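Long-range contact in Cas13d (uncultured Ruminococcus sp, PDB 6IV9), which probably acts as a CRISPR RNA-guided ribonuclease that binds and matures its crRNA and cleaves target RNA through two HEPN domains: residues A[821-830]-A[852-862]. The protein carries 2 engineered substitutions. Residues are numbered along the deposited sequence; the frame is centred on the assembly and turned at random.
Sequences KYANCIAHLT and YHYVMQRCITK. Engineered in segment 821-830: Ala823 (natural residue Arg).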
ATOM      1  N   LYS A 821     -17.348   2.814 -20.269  1.00 30.06           N
ATOM      2  CA  LYS A 821     -16.372   3.929 -20.273  1.00 32.58           C
ATOM      3  C   LYS A 821     -15.809   4.122 -18.867  1.00 27.25           C
ATOM      4  O   LYS A 821     -14.633   4.355 -18.742  1.00 28.95           O
ATOM      5  CB  LYS A 821     -17.008   5.227 -20.770  1.00 35.09           C
ATOM      6  CG  LYS A 821     -17.392   5.209 -22.238  1.00 52.70           C
ATOM      7  CD  LYS A 821     -17.634   6.574 -22.831  1.00 58.13           C
ATOM      8  CE  LYS A 821     -17.826   6.541 -24.331  1.00 65.47           C
ATOM      9  NZ  LYS A 821     -17.908   7.907 -24.893  1.00 69.74           N
ATOM     10  N   TYR A 822     -16.669   4.028 -17.865  1.00 28.64           N
ATOM     11  CA  TYR A 822     -16.254   4.194 -16.453  1.00 27.31           C
ATOM     12  C   TYR A 822     -15.221   3.123 -16.098  1.00 25.33           C
ATOM     13  O   TYR A 822     -14.190   3.440 -15.576  1.00 24.09           O
ATOM     14  CB  TYR A 822     -17.490   3.983 -15.592  1.00 27.33           C
ATOM     15  CG  TYR A 822     -17.421   4.378 -14.145  1.00 24.43           C
ATOM     16  CD1 TYR A 822     -16.761   5.509 -13.724  1.00 26.35           C
ATOM     17  CD2 TYR A 822     -18.083   3.630 -13.198  1.00 25.14           C
ATOM     18  CE1 TYR A 822     -16.731   5.863 -12.386  1.00 27.20           C
ATOM     19  CE2 TYR A 822     -18.073   3.968 -11.863  1.00 25.28           C
ATOM     20  CZ  TYR A 822     -17.401   5.097 -11.452  1.00 25.97           C
ATOM     21  OH  TYR A 822     -17.404   5.426 -10.141  1.00 25.77           O
ATOM     22  N   ALA A 823     -15.500   1.881 -16.460  1.00 27.96           N
ATOM     23  CA  ALA A 823     -14.574   0.775 -16.147  1.00 28.36           C
ATOM     24  C   ALA A 823     -13.228   1.027 -16.824  1.00 30.94           C
ATOM     25  O   ALA A 823     -12.221   0.790 -16.202  1.00 26.13           O
ATOM     26  CB  ALA A 823     -15.171  -0.529 -16.587  1.00 30.96           C
ATOM     27  N   ASN A 824     -13.247   1.475 -18.072  1.00 27.02           N
ATOM     28  CA  ASN A 824     -11.997   1.761 -18.812  1.00 28.42           C
ATOM     29  C   ASN A 824     -11.240   2.917 -18.152  1.00 25.45           C
ATOM     30  O   ASN A 824     -10.051   2.827 -18.022  1.00 26.08           O
ATOM     31  CB  ASN A 824     -12.291   2.031 -20.285  1.00 31.68           C
ATOM     32  CG  ASN A 824     -12.776   0.799 -21.013  1.00 41.63           C
ATOM     33  OD1 ASN A 824     -12.535  -0.316 -20.584  1.00 44.40           O
ATOM     34  ND2 ASN A 824     -13.470   0.987 -22.115  1.00 43.70           N
ATOM     35  N   CYS A 825     -11.945   3.968 -17.771  1.00 24.48           N
ATOM     36  CA  CYS A 825     -11.299   5.137 -17.141  1.00 24.47           C
ATOM     37  C   CYS A 825     -10.676   4.716 -15.808  1.00 24.48           C
ATOM     38  O   CYS A 825      -9.624   5.186 -15.496  1.00 24.63           O
ATOM     39  CB  CYS A 825     -12.316   6.238 -16.898  1.00 26.40           C
ATOM     40  SG  CYS A 825     -12.852   7.084 -18.406  0.83 30.32           S
ATOM     41  N   ILE A 826     -11.370   3.879 -15.049  1.00 23.83           N
ATOM     42  CA  ILE A 826     -10.837   3.413 -13.741  1.00 22.95           C
ATOM     43  C   ILE A 826      -9.562   2.603 -13.970  1.00 24.17           C
ATOM     44  O   ILE A 826      -8.573   2.902 -13.372  1.00 25.35           O
ATOM     45  CB  ILE A 826     -11.919   2.586 -13.024  1.00 23.42           C
ATOM     46  CG1 ILE A 826     -13.091   3.470 -12.591  1.00 22.23           C
ATOM     47  CG2 ILE A 826     -11.329   1.798 -11.872  1.00 22.22           C
ATOM     48  CD1 ILE A 826     -14.335   2.722 -12.230  1.00 23.95           C
ATOM     49  N   ALA A 827      -9.616   1.649 -14.882  1.00 26.06           N
ATOM     50  CA  ALA A 827      -8.463   0.777 -15.183  1.00 28.63           C
ATOM     51  C   ALA A 827      -7.264   1.569 -15.718  1.00 28.92           C
ATOM     52  O   ALA A 827      -6.174   1.137 -15.486  1.00 28.31           O
ATOM     53  CB  ALA A 827      -8.870  -0.309 -16.131  1.00 29.91           C
ATOM     54  N   HIS A 828      -7.488   2.662 -16.433  1.00 24.23           N
ATOM     55  CA  HIS A 828      -6.368   3.391 -17.075  1.00 26.30           C
ATOM     56  C   HIS A 828      -5.951   4.647 -16.319  1.00 27.79           C
ATOM     57  O   HIS A 828      -5.184   5.398 -16.874  1.00 27.05           O
ATOM     58  CB  HIS A 828      -6.760   3.746 -18.503  1.00 29.87           C
ATOM     59  CG  HIS A 828      -7.126   2.543 -19.287  1.00 34.20           C
ATOM     60  ND1 HIS A 828      -7.864   2.600 -20.422  1.00 42.84           N
ATOM     61  CD2 HIS A 828      -6.851   1.247 -19.086  1.00 39.88           C
ATOM     62  CE1 HIS A 828      -8.033   1.387 -20.886  1.00 44.41           C
ATOM     63  NE2 HIS A 828      -7.432   0.550 -20.089  1.00 39.09           N
ATOM     64  N   LEU A 829      -6.523   4.883 -15.146  1.00 25.18           N
ATOM     65  CA  LEU A 829      -6.206   6.096 -14.356  1.00 22.74           C
ATOM     66  C   LEU A 829      -6.424   7.353 -15.203  1.00 25.28           C
ATOM     67  O   LEU A 829      -5.675   8.275 -15.077  1.00 25.93           O
ATOM     68  CB  LEU A 829      -4.790   6.017 -13.786  1.00 25.41           C
ATOM     69  CG  LEU A 829      -4.706   5.260 -12.468  1.00 28.02           C
ATOM     70  CD1 LEU A 829      -4.936   3.784 -12.681  1.00 28.81           C
ATOM     71  CD2 LEU A 829      -3.395   5.502 -11.755  1.00 30.53           C
ATOM     72  N   THR A 830      -7.513   7.379 -15.960  1.00 27.49           N
ATOM     73  CA  THR A 830      -7.847   8.512 -16.857  1.00 28.34           C
ATOM     74  C   THR A 830      -8.025   9.803 -16.059  1.00 25.76           C
ATOM     75  O   THR A 830      -7.659  10.839 -16.543  1.00 26.90           O
ATOM     76  CB  THR A 830      -9.099   8.206 -17.673  1.00 27.79           C
ATOM     77  OG1 THR A 830      -8.815   6.995 -18.349  1.00 26.18           O
ATOM     78  CG2 THR A 830      -9.442   9.315 -18.638  1.00 28.83           C
ATOM     79  N   TYR A 852     -12.311  13.964  -8.048  1.00 24.46           N
ATOM     80  CA  TYR A 852     -12.214  12.743  -8.871  1.00 22.63           C
ATOM     81  C   TYR A 852     -13.486  12.547  -9.693  1.00 21.28           C
ATOM     82  O   TYR A 852     -13.401  12.309 -10.861  1.00 22.66           O
ATOM     83  CB  TYR A 852     -12.056  11.558  -7.921  1.00 22.52           C
ATOM     84  CG  TYR A 852     -12.022  10.215  -8.590  1.00 20.78           C
ATOM     85  CD1 TYR A 852     -10.834   9.663  -9.020  1.00 22.82           C
ATOM     86  CD2 TYR A 852     -13.168   9.483  -8.775  1.00 20.85           C
ATOM     87  CE1 TYR A 852     -10.790   8.430  -9.635  1.00 21.12           C
ATOM     88  CE2 TYR A 852     -13.144   8.250  -9.390  1.00 22.34           C
ATOM     89  CZ  TYR A 852     -11.953   7.721  -9.826  1.00 21.00           C
ATOM     90  OH  TYR A 852     -11.944   6.509 -10.414  1.00 23.19           O
ATOM     91  N   HIS A 853     -14.633  12.650  -9.049  1.00 22.59           N
ATOM     92  CA  HIS A 853     -15.921  12.448  -9.756  1.00 24.02           C
ATOM     93  C   HIS A 853     -16.162  13.541 -10.809  1.00 25.03           C
ATOM     94  O   HIS A 853     -16.692  13.229 -11.852  1.00 25.07           O
ATOM     95  CB  HIS A 853     -17.035  12.152  -8.761  1.00 24.15           C
ATOM     96  CG  HIS A 853     -16.916  10.771  -8.225  1.00 25.44           C
ATOM     97  ND1 HIS A 853     -17.071   9.673  -9.007  1.00 24.49           N
ATOM     98  CD2 HIS A 853     -16.593  10.314  -7.006  1.00 25.66           C
ATOM     99  CE1 HIS A 853     -16.883   8.605  -8.289  1.00 23.73           C
ATOM    100  NE2 HIS A 853     -16.579   8.968  -7.077  1.00 22.59           N
ATOM    101  N   TYR A 854     -15.803  14.781 -10.518  1.00 25.12           N
ATOM    102  CA  TYR A 854     -16.028  15.810 -11.554  1.00 25.30           C
ATOM    103  C   TYR A 854     -15.181  15.497 -12.791  1.00 25.20           C
ATOM    104  O   TYR A 854     -15.689  15.470 -13.871  1.00 24.75           O
ATOM    105  CB  TYR A 854     -15.718  17.210 -11.028  1.00 24.98           C
ATOM    106  CG  TYR A 854     -15.847  18.224 -12.129  1.00 27.13           C
ATOM    107  CD1 TYR A 854     -17.089  18.675 -12.523  1.00 32.72           C
ATOM    108  CD2 TYR A 854     -14.744  18.668 -12.833  1.00 28.73           C
ATOM    109  CE1 TYR A 854     -17.230  19.563 -13.568  1.00 31.37           C
ATOM    110  CE2 TYR A 854     -14.864  19.555 -13.883  1.00 29.39           C
ATOM    111  CZ  TYR A 854     -16.115  20.004 -14.249  1.00 31.45           C
ATOM    112  OH  TYR A 854     -16.253  20.865 -15.279  1.00 33.11           O
ATOM    113  N   VAL A 855     -13.904  15.220 -12.596  1.00 23.20           N
ATOM    114  CA  VAL A 855     -13.007  14.909 -13.740  1.00 24.22           C
ATOM    115  C   VAL A 855     -13.508  13.643 -14.428  1.00 25.39           C
ATOM    116  O   VAL A 855     -13.566  13.615 -15.626  1.00 26.49           O
ATOM    117  CB  VAL A 855     -11.545  14.764 -13.280  1.00 25.11           C
ATOM    118  CG1 VAL A 855     -10.641  14.317 -14.404  1.00 27.33           C
ATOM    119  CG2 VAL A 855     -11.027  16.028 -12.631  1.00 27.23           C
ATOM    120  N   MET A 856     -13.904  12.648 -13.653  1.00 25.76           N
ATOM    121  CA  MET A 856     -14.377  11.381 -14.255  1.00 25.45           C
ATOM    122  C   MET A 856     -15.613  11.650 -15.114  1.00 24.26           C
ATOM    123  O   MET A 856     -15.669  11.143 -16.194  1.00 27.84           O
ATOM    124  CB  MET A 856     -14.750  10.374 -13.167  1.00 25.98           C
ATOM    125  CG  MET A 856     -15.296   9.089 -13.716  1.00 27.24           C
ATOM    126  SD  MET A 856     -14.120   8.091 -14.625  1.00 28.56           S
ATOM    127  CE  MET A 856     -13.182   7.395 -13.272  1.00 26.88           C
ATOM    128  N   GLN A 857     -16.559  12.426 -14.609  1.00 24.72           N
ATOM    129  CA  GLN A 857     -17.805  12.729 -15.355  1.00 26.11           C
ATOM    130  C   GLN A 857     -17.473  13.502 -16.636  1.00 28.64           C
ATOM    131  O   GLN A 857     -18.087  13.250 -17.634  1.00 27.92           O
ATOM    132  CB  GLN A 857     -18.816  13.384 -14.420  1.00 27.92           C
ATOM    133  CG  GLN A 857     -19.332  12.417 -13.375  1.00 26.52           C
ATOM    134  CD  GLN A 857     -20.230  13.001 -12.321  1.00 30.33           C
ATOM    135  OE1 GLN A 857     -20.696  14.120 -12.430  1.00 31.00           O
ATOM    136  NE2 GLN A 857     -20.475  12.226 -11.287  1.00 27.56           N
ATOM    137  N   ARG A 858     -16.530  14.427 -16.573  1.00 27.37           N
ATOM    138  CA  ARG A 858     -16.130  15.165 -17.792  1.00 28.47           C
ATOM    139  C   ARG A 858     -15.526  14.188 -18.802  1.00 33.72           C
ATOM    140  O   ARG A 858     -15.800  14.320 -19.961  1.00 30.75           O
ATOM    141  CB  ARG A 858     -15.159  16.287 -17.435  1.00 27.78           C
ATOM    142  CG  ARG A 858     -15.812  17.442 -16.699  1.00 27.73           C
ATOM    143  CD  ARG A 858     -16.819  18.195 -17.544  1.00 31.44           C
ATOM    144  NE  ARG A 858     -16.259  18.588 -18.816  1.00 31.87           N
ATOM    145  CZ  ARG A 858     -15.600  19.708 -19.027  1.00 33.73           C
ATOM    146  NH1 ARG A 858     -15.397  20.563 -18.049  1.00 33.96           N
ATOM    147  NH2 ARG A 858     -15.130  19.971 -20.221  1.00 38.04           N
ATOM    148  N   CYS A 859     -14.699  13.255 -18.341  1.00 28.19           N
ATOM    149  CA  CYS A 859     -14.084  12.266 -19.249  1.00 28.51           C
ATOM    150  C   CYS A 859     -15.169  11.376 -19.856  1.00 29.32           C
ATOM    151  O   CYS A 859     -15.069  11.052 -21.010  1.00 33.01           O
ATOM    152  CB  CYS A 859     -13.101  11.370 -18.510  1.00 30.21           C
ATOM    153  SG  CYS A 859     -11.617  12.198 -17.889  0.87 31.70           S
ATOM    154  N   ILE A 860     -16.131  10.947 -19.060  1.00 28.13           N
ATOM    155  CA  ILE A 860     -17.204  10.039 -19.564  1.00 31.87           C
ATOM    156  C   ILE A 860     -18.075  10.741 -20.610  1.00 34.72           C
ATOM    157  O   ILE A 860     -18.440  10.101 -21.569  1.00 32.28           O
ATOM    158  CB  ILE A 860     -18.075   9.514 -18.411  1.00 31.71           C
ATOM    159  CG1 ILE A 860     -17.276   8.687 -17.408  1.00 35.02           C
ATOM    160  CG2 ILE A 860     -19.266   8.748 -18.938  1.00 30.20           C
ATOM    161  CD1 ILE A 860     -17.000   7.307 -17.860  1.00 41.11           C
ATOM    162  N   THR A 861     -18.405  12.005 -20.377  1.00 31.71           N
ATOM    163  CA  THR A 861     -19.332  12.742 -21.266  1.00 32.18           C
ATOM    164  C   THR A 861     -18.619  13.404 -22.443  1.00 38.41           C
ATOM    165  O   THR A 861     -19.301  13.958 -23.260  1.00 44.71           O
ATOM    166  CB  THR A 861     -20.128  13.766 -20.468  1.00 31.61           C
ATOM    167  OG1 THR A 861     -19.201  14.672 -19.884  1.00 31.78           O
ATOM    168  CG2 THR A 861     -20.990  13.123 -19.413  1.00 33.98           C
ATOM    169  N   LYS A 862     -17.303  13.359 -22.502  1.00 36.92           N
ATOM    170  CA  LYS A 862     -16.586  13.979 -23.633  1.00 45.35           C
ATOM    171  C   LYS A 862     -17.083  13.347 -24.932  1.00 51.30           C
ATOM    172  O   LYS A 862     -17.105  12.135 -25.031  1.00 49.09           O
ATOM    173  CB  LYS A 862     -15.088  13.768 -23.462  1.00 45.62           C
ATOM    174  CG  LYS A 862     -14.220  14.516 -24.450  1.00 52.87           C
ATOM    175  CD  LYS A 862     -12.871  13.901 -24.592  1.00 55.22           C
ATOM    176  CE  LYS A 862     -12.006  14.653 -25.579  1.00 71.61           C
ATOM    177  NZ  LYS A 862     -12.548  16.003 -25.859  1.00 76.34           N
TER
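The Tyr822 ring meets Met856 SD at its edge: the sulfur lies 5.0 Å from the ring centroid and 83° off the normal, a Met-aromatic contact, while Ile826 CD1 sits over the centre of one face. His853 carries Tyr852 CD2 over one face and receives Tyr822 OH in plane at its edge, with CE1 3.7 Å from that oxygen. The hydroxyl is hydrogen-bonded to Asn894, and His853 NE2 to Tyr745 of helix 713-760. Helix 816-827 and the residue just after it fit the R-X4-H motif of HEPN ribonucleases: Ala823, engineered, replaces the natural arginine, and His828 would be the histidine. The axes of segments 821-827 and 852-861 come within 10.0 Å, their N-to-C directions 125° apart. Met856 reaches across because its CG is anti to the backbone N (chi1 177°) and the chain then bends at both following torsions, which puts SD 3.4 Å from Cys825 CB and CE 4.0 Å from Ile826 CG1. Replacing it with alanine would probably leave the Tyr822 edge and Cys825 CB without their sulfur partner and open a gap between the helices. Beyond Cys825, a Schellman motif, with Leu829 at positive phi and Thr830 N bonded back to Cys825 O, ends the helix, and Thr830 CG2 then approaches Cys859 SG at 3.7 Å. Toward the C-terminal end of helix 848-861, Ile860 lays CD1 against the facing backbone, 3.3 Å from Tyr822 N and 3.5 Å from Lys821 C.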